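Long-range contacts in tRNA (guanine(6)-N2)-methyltransferase (Thermus thermophilus, PDB 3TMA), which methylates the N2 atom of guanosine 6 in tRNA(Phe), using S-adenosyl-L-methionine as the methyl donor: residues L195-A201 with R275-N279; R312-L318 with P346-E352. One frame throughout, in Å; residues are numbered along the deposited sequence. Where two conformers were deposited one is given.

Contact 1: residues L195-A201 with R275-N279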
loop_
_atom_site.group_PDB
_atom_site.type_symbol
_atom_site.label_atom_id
_atom_site.label_comp_id
_atom_site.label_asym_id
_atom_site.label_seq_id
_atom_site.Cartn_x
_atom_site.Cartn_y
_atom_site.Cartn_z
ATOM N N LEU A 195 1.073 7.146 -5.700
ATOM C CA LEU A 195 1.297 7.982 -6.908
ATOM C C LEU A 195 0.610 9.346 -6.772
ATOM O O LEU A 195 1.163 10.400 -7.167
ATOM C CB LEU A 195 0.771 7.293 -8.190
ATOM C CG LEU A 195 1.503 6.006 -8.582
ATOM C CD1 LEU A 195 0.839 5.361 -9.827
ATOM C CD2 LEU A 195 2.995 6.330 -8.848
ATOM N N LEU A 196 -0.630 9.311 -6.293
ATOM C CA LEU A 196 -1.411 10.513 -6.015
ATOM C C LEU A 196 -0.641 11.517 -5.132
ATOM O O LEU A 196 -0.528 12.698 -5.445
ATOM C CB LEU A 196 -2.673 10.067 -5.298
ATOM C CG LEU A 196 -3.949 10.867 -5.317
ATOM C CD1 LEU A 196 -4.366 11.233 -6.739
ATOM C CD2 LEU A 196 -4.997 10.003 -4.639
ATOM N N ARG A 197 -0.137 11.024 -3.995
ATOM C CA ARG A 197 0.627 11.837 -3.056
ATOM C C ARG A 197 1.990 12.283 -3.596
ATOM O O ARG A 197 2.410 13.440 -3.382
ATOM C CB ARG A 197 0.820 11.052 -1.736
ATOM C CG ARG A 197 -0.506 10.901 -0.976
ATOM C CD ARG A 197 -0.424 9.966 0.244
ATOM N NE ARG A 197 -1.666 10.042 1.035
ATOM C CZ ARG A 197 -1.777 10.622 2.234
ATOM N NH1 ARG A 197 -0.712 11.142 2.849
ATOM N NH2 ARG A 197 -2.959 10.689 2.821
ATOM N N LEU A 198 2.705 11.376 -4.274
ATOM C CA LEU A 198 4.004 11.766 -4.841
ATOM C C LEU A 198 3.855 12.833 -5.934
ATOM O O LEU A 198 4.743 13.631 -6.133
ATOM C CB LEU A 198 4.752 10.560 -5.396
ATOM C CG LEU A 198 5.199 9.586 -4.316
ATOM C CD1 LEU A 198 5.558 8.230 -4.962
ATOM C CD2 LEU A 198 6.411 10.211 -3.572
ATOM N N ALA A 199 2.734 12.819 -6.641
ATOM C CA ALA A 199 2.430 13.840 -7.669
ATOM C C ALA A 199 1.846 15.127 -7.070
ATOM O O ALA A 199 1.613 16.110 -7.788
ATOM C CB ALA A 199 1.464 13.284 -8.712
ATOM N N ASP A 200 1.634 15.116 -5.762
ATOM C CA ASP A 200 1.073 16.253 -5.039
ATOM C C ASP A 200 -0.265 16.654 -5.680
ATOM O O ASP A 200 -0.470 17.807 -6.009
ATOM C CB ASP A 200 2.064 17.430 -5.073
ATOM C CG ASP A 200 1.653 18.580 -4.144
ATOM O OD1 ASP A 200 1.857 19.761 -4.527
ATOM O OD2 ASP A 200 1.094 18.307 -3.059
ATOM N N ALA A 201 -1.140 15.683 -5.932
ATOM C CA ALA A 201 -2.500 15.979 -6.404
ATOM C C ALA A 201 -3.381 16.461 -5.225
ATOM O O ALA A 201 -3.348 15.855 -4.166
ATOM C CB ALA A 201 -3.120 14.750 -6.993
ATOM N N ARG A 275 -2.363 16.718 -13.372
ATOM C CA ARG A 275 -1.615 15.585 -12.834
ATOM C C ARG A 275 -1.923 14.358 -13.668
ATOM O O ARG A 275 -3.085 14.122 -14.041
ATOM C CB ARG A 275 -2.032 15.295 -11.359
ATOM C CG ARG A 275 -1.741 16.440 -10.325
ATOM C CD ARG A 275 -0.217 16.754 -10.323
ATOM N NE ARG A 275 0.130 17.727 -9.272
ATOM C CZ ARG A 275 0.241 19.033 -9.476
ATOM N NH1 ARG A 275 0.031 19.556 -10.689
ATOM N NH2 ARG A 275 0.580 19.818 -8.470
ATOM N N ILE A 276 -0.894 13.578 -13.983
ATOM C CA ILE A 276 -1.076 12.333 -14.748
ATOM C C ILE A 276 -0.434 11.212 -13.926
ATOM O O ILE A 276 0.705 11.344 -13.461
ATOM C CB ILE A 276 -0.382 12.429 -16.143
ATOM C CG1 ILE A 276 -1.028 13.575 -16.936
ATOM C CG2 ILE A 276 -0.470 11.094 -16.918
ATOM C CD1 ILE A 276 -0.374 13.791 -18.352
ATOM N N LEU A 277 -1.209 10.170 -13.635
ATOM C CA LEU A 277 -0.723 9.084 -12.776
ATOM C C LEU A 277 -0.688 7.829 -13.633
ATOM O O LEU A 277 -1.735 7.362 -14.066
ATOM C CB LEU A 277 -1.709 8.864 -11.598
ATOM C CG LEU A 277 -2.158 10.155 -10.885
ATOM C CD1 LEU A 277 -3.228 9.849 -9.795
ATOM C CD2 LEU A 277 -0.959 10.893 -10.266
ATOM N N ALA A 278 0.508 7.328 -13.926
ATOM C CA ALA A 278 0.673 6.436 -15.092
ATOM C C ALA A 278 1.336 5.116 -14.669
ATOM O O ALA A 278 2.382 5.121 -14.011
ATOM C CB ALA A 278 1.472 7.116 -16.139
ATOM N N ASN A 279 0.713 4.001 -15.061
ATOM C CA ASN A 279 1.202 2.673 -14.756
ATOM C C ASN A 279 1.242 1.930 -16.105
ATOM O O ASN A 279 0.315 1.197 -16.442
ATOM C CB ASN A 279 0.208 2.014 -13.796
ATOM C CG ASN A 279 0.485 0.570 -13.544
ATOM O OD1 ASN A 279 1.634 0.148 -13.449
ATOM N ND2 ASN A 279 -0.591 -0.215 -13.413
#
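Leu277 and Arg275 project from one face of strand 275-278 onto the C-terminal end of helix 189-198. This is helix-on-sheet packing in the Rossmann-fold methyltransferase domain. Leu277 meets the last helical turn with its two methyl groups. CD2 of Leu277 lies 3.7 Å from CB of Ala199. Leu195 packs alongside, with CB 4.5 Å from CB of Leu277. Leu196 faces away from the strand at its root. In the conformer given here, one of two, its CG is anti to the backbone N (chi1 -155°), and CD1 of Leu196 comes 3.5 Å from CD1 of Leu277. The two side chains then cross at a slant.

Arg275 bends at chi2 (-59°) and runs along the turn that ends the helix. CG of Arg275 lies 4.0 Å from CB of Ala201. The turn is a Schellman motif, with Asp200 at positive phi. Carbonyl oxygens of Ala199 and Asp200 lie at the edge of the guanidinium, near its plane. NE of Arg275 comes 2.6 Å from O of Ala199, a short and strongly bent (127°) approach that makes only a weak bond. NE and NH2 both make long, weak bonds to Asp200 O. A positive group here probably suits the negative end of the helix dipole. The Asp200 carboxylate instead forms a salt bridge with Arg202.

Around the contact, helix 216-225 packs on Leu196 and Leu277 through Ala221, Thr224 and Ile217. Strand 275-278 is hydrogen-bonded to Arg206 and Leu208 on one side and to strand 312-317 on the other.

Contact 2: residues R312-L318 with P346-E352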
loop_
_atom_site.group_PDB
_atom_site.type_symbol
_atom_site.label_atom_id
_atom_site.label_comp_id
_atom_site.label_asym_id
_atom_site.label_seq_id
_atom_site.Cartn_x
_atom_site.Cartn_y
_atom_site.Cartn_z
ATOM N N ARG A 312 2.359 17.840 -13.427
ATOM C CA ARG A 312 3.262 16.786 -12.942
ATOM C C ARG A 312 2.776 15.409 -13.373
ATOM O O ARG A 312 1.586 15.232 -13.615
ATOM C CB ARG A 312 3.412 16.835 -11.413
ATOM C CG ARG A 312 4.123 18.090 -10.896
ATOM C CD ARG A 312 4.471 18.035 -9.404
ATOM N NE ARG A 312 5.396 19.122 -9.089
ATOM C CZ ARG A 312 6.572 18.988 -8.469
ATOM N NH1 ARG A 312 6.944 17.817 -7.955
ATOM N NH2 ARG A 312 7.359 20.053 -8.303
ATOM N N VAL A 313 3.725 14.481 -13.596
ATOM C CA VAL A 313 3.418 13.078 -13.871
ATOM C C VAL A 313 4.044 12.241 -12.757
ATOM O O VAL A 313 5.181 12.483 -12.373
ATOM C CB VAL A 313 4.027 12.597 -15.241
ATOM C CG1 VAL A 313 3.505 11.216 -15.604
ATOM C CG2 VAL A 313 3.691 13.567 -16.363
ATOM N N ALA A 314 3.302 11.300 -12.187
ATOM C CA ALA A 314 3.932 10.267 -11.350
ATOM C C ALA A 314 3.820 8.954 -12.123
ATOM O O ALA A 314 2.723 8.557 -12.531
ATOM C CB ALA A 314 3.211 10.154 -9.967
ATOM N N LEU A 315 4.931 8.319 -12.338
ATOM C CA LEU A 315 4.874 7.122 -13.093
ATOM C C LEU A 315 5.634 5.960 -12.528
ATOM O O LEU A 315 6.642 6.117 -11.923
ATOM C CB LEU A 315 5.149 7.352 -14.585
ATOM C CG LEU A 315 6.527 7.299 -15.222
ATOM C CD1 LEU A 315 7.139 5.882 -15.039
ATOM C CD2 LEU A 315 6.295 7.600 -16.695
ATOM N N LEU A 316 5.095 4.787 -12.747
ATOM C CA LEU A 316 5.724 3.567 -12.203
ATOM C C LEU A 316 6.336 2.750 -13.351
ATOM O O LEU A 316 5.650 2.520 -14.374
ATOM C CB LEU A 316 4.602 2.782 -11.510
ATOM C CG LEU A 316 4.759 1.587 -10.588
ATOM C CD1 LEU A 316 5.684 1.813 -9.392
ATOM C CD2 LEU A 316 3.338 1.332 -10.117
ATOM N N THR A 317 7.588 2.303 -13.228
ATOM C CA THR A 317 8.191 1.512 -14.307
ATOM C C THR A 317 9.250 0.524 -13.790
ATOM O O THR A 317 10.082 0.885 -12.958
ATOM C CB THR A 317 8.861 2.442 -15.429
ATOM O OG1 THR A 317 9.558 1.630 -16.384
ATOM C CG2 THR A 317 9.884 3.389 -14.801
ATOM N N LEU A 318 9.271 -0.669 -14.377
ATOM C CA LEU A 318 10.375 -1.610 -14.202
ATOM C C LEU A 318 11.600 -1.303 -15.041
ATOM O O LEU A 318 12.673 -1.947 -14.874
ATOM C CB LEU A 318 9.911 -3.073 -14.422
ATOM C CG LEU A 318 9.038 -3.589 -13.252
ATOM C CD1 LEU A 318 8.158 -4.776 -13.705
ATOM C CD2 LEU A 318 9.918 -3.954 -12.045
ATOM N N PRO A 346 9.837 -1.894 -8.974
ATOM C CA PRO A 346 9.730 -0.774 -9.908
ATOM C C PRO A 346 10.233 0.540 -9.292
ATOM O O PRO A 346 10.358 0.643 -8.057
ATOM C CB PRO A 346 8.238 -0.684 -10.175
ATOM C CG PRO A 346 7.598 -1.260 -8.973
ATOM C CD PRO A 346 8.513 -2.404 -8.566
ATOM N N ARG A 347 10.532 1.510 -10.150
ATOM C CA ARG A 347 10.816 2.867 -9.705
ATOM C C ARG A 347 9.555 3.700 -9.857
ATOM O O ARG A 347 8.737 3.432 -10.757
ATOM C CB ARG A 347 11.943 3.459 -10.587
ATOM C CG ARG A 347 13.355 3.083 -10.089
ATOM C CD ARG A 347 13.642 1.572 -10.192
ATOM N NE ARG A 347 15.061 1.310 -9.916
ATOM C CZ ARG A 347 15.526 0.371 -9.104
ATOM N NH1 ARG A 347 14.729 -0.598 -8.665
ATOM N NH2 ARG A 347 16.834 0.333 -8.835
ATOM N N VAL A 348 9.370 4.686 -8.980
ATOM C CA VAL A 348 8.376 5.761 -9.230
ATOM C C VAL A 348 9.176 7.022 -9.596
ATOM O O VAL A 348 10.112 7.424 -8.871
ATOM C CB VAL A 348 7.481 6.097 -7.999
ATOM C CG1 VAL A 348 6.571 7.333 -8.316
ATOM C CG2 VAL A 348 6.577 4.872 -7.616
ATOM N N PHE A 349 8.838 7.618 -10.728
ATOM C CA PHE A 349 9.442 8.910 -11.095
ATOM C C PHE A 349 8.379 9.979 -11.022
ATOM O O PHE A 349 7.251 9.717 -11.409
ATOM C CB PHE A 349 9.937 8.807 -12.552
ATOM C CG PHE A 349 11.140 7.887 -12.719
ATOM C CD1 PHE A 349 12.325 8.134 -12.053
ATOM C CD2 PHE A 349 11.101 6.814 -13.587
ATOM C CE1 PHE A 349 13.482 7.290 -12.227
ATOM C CE2 PHE A 349 12.267 6.000 -13.784
ATOM C CZ PHE A 349 13.435 6.246 -13.082
ATOM N N VAL A 350 8.721 11.147 -10.500
ATOM C CA VAL A 350 7.869 12.312 -10.611
ATOM C C VAL A 350 8.524 13.282 -11.586
ATOM O O VAL A 350 9.671 13.692 -11.383
ATOM C CB VAL A 350 7.647 13.020 -9.230
ATOM C CG1 VAL A 350 6.682 14.219 -9.390
ATOM C CG2 VAL A 350 7.013 11.988 -8.266
ATOM N N LEU A 351 7.775 13.649 -12.619
ATOM C CA LEU A 351 8.237 14.591 -13.638
ATOM C C LEU A 351 7.419 15.866 -13.519
ATOM O O LEU A 351 6.231 15.817 -13.175
ATOM C CB LEU A 351 8.037 13.995 -15.040
ATOM C CG LEU A 351 8.467 12.532 -15.219
ATOM C CD1 LEU A 351 7.908 11.977 -16.514
ATOM C CD2 LEU A 351 9.979 12.362 -15.169
ATOM N N GLU A 352 8.061 17.004 -13.753
ATOM C CA GLU A 352 7.366 18.273 -13.798
ATOM C C GLU A 352 7.624 18.919 -15.163
ATOM O O GLU A 352 8.764 18.981 -15.641
ATOM C CB GLU A 352 7.842 19.224 -12.673
ATOM C CG GLU A 352 7.138 20.586 -12.737
ATOM C CD GLU A 352 7.614 21.599 -11.677
ATOM O OE1 GLU A 352 8.611 21.334 -10.975
ATOM O OE2 GLU A 352 7.009 22.697 -11.579
HETATM O O HOH W 1 4.886 21.677 -10.118
#
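Strands 312-317 and 347-352 run antiparallel, with 166° between their directions and 4.6 Å between their axes at closest approach. Strand 347-353 is the one reversed strand of the sheet, inserted between 312-317 and 331-338. The order 3-2-1-4-5-7-6 is the classic one of Rossmann-fold methyltransferases. Six backbone hydrogen bonds join the pair, two each at Val313 with Leu351, Leu315 with Phe349 and Thr317 with Arg347, every one 2.9 Å from N to O. Between them lie the non-hydrogen-bonded pairs Ala314 with Val350 and Leu316 with Val348; Arg312 with Glu352 is a third. CA-H groups of Arg312, Ala314, Leu316, Val348 and Val350 approach carbonyl oxygens across the pair.

On the face with Leu316, its CD1 sits 3.6 Å from both CG of Pro346 and CG2 of Val348. This face is covered by helix 189-198. On the face with Phe349, the ring has CB of Arg347 over one side and CD1 of Leu315 at its edge. CG2 of Thr317 lies 3.7 Å from CE2 of Phe349, oblique to the ring. Thr317 OG1 is anti to the backbone N (chi1 174°), which turns the methyl to the ring. The hydroxyl bonds to Arg319 N and Tyr296 OH. Helix 320-326 covers this face.

At the Arg312 end, Arg312 NH2 and Glu352 OE1 form a salt bridge at 3.2 Å. The guanidinium and carboxylate planes are 39° apart, and CB of Glu352 lies over one guanidinium face, toward its rim. OE1 is shared with Arg334. A water in the guanidinium plane accepts from Arg312 NE at 2.8 Å and gives a weak bond to Glu352 OE2.

Both contacts lie in the methyltransferase domain, with centres about 8 Å apart. Both segments of contact 1 precede those of contact 2 in the sequence. They share one seven-stranded sheet, in which strands 275-278 and 312-317 are parallel neighbours. Probable backbone hydrogen bonds join them, from Ala314 N to Ile276 O and from Ala278 N to Ala314 O. Contact 1 places helix 189-198 on the sheet, and that helix extends over contact 2, where Leu195 O packs on Ala314 CB and Leu198 O on Val350 CG2. Asn279, which by similarity probably binds S-adenosyl-L-methionine, ends contact 1 and touches Leu316 of contact 2, so the two contacts meet at the probable cofactor site.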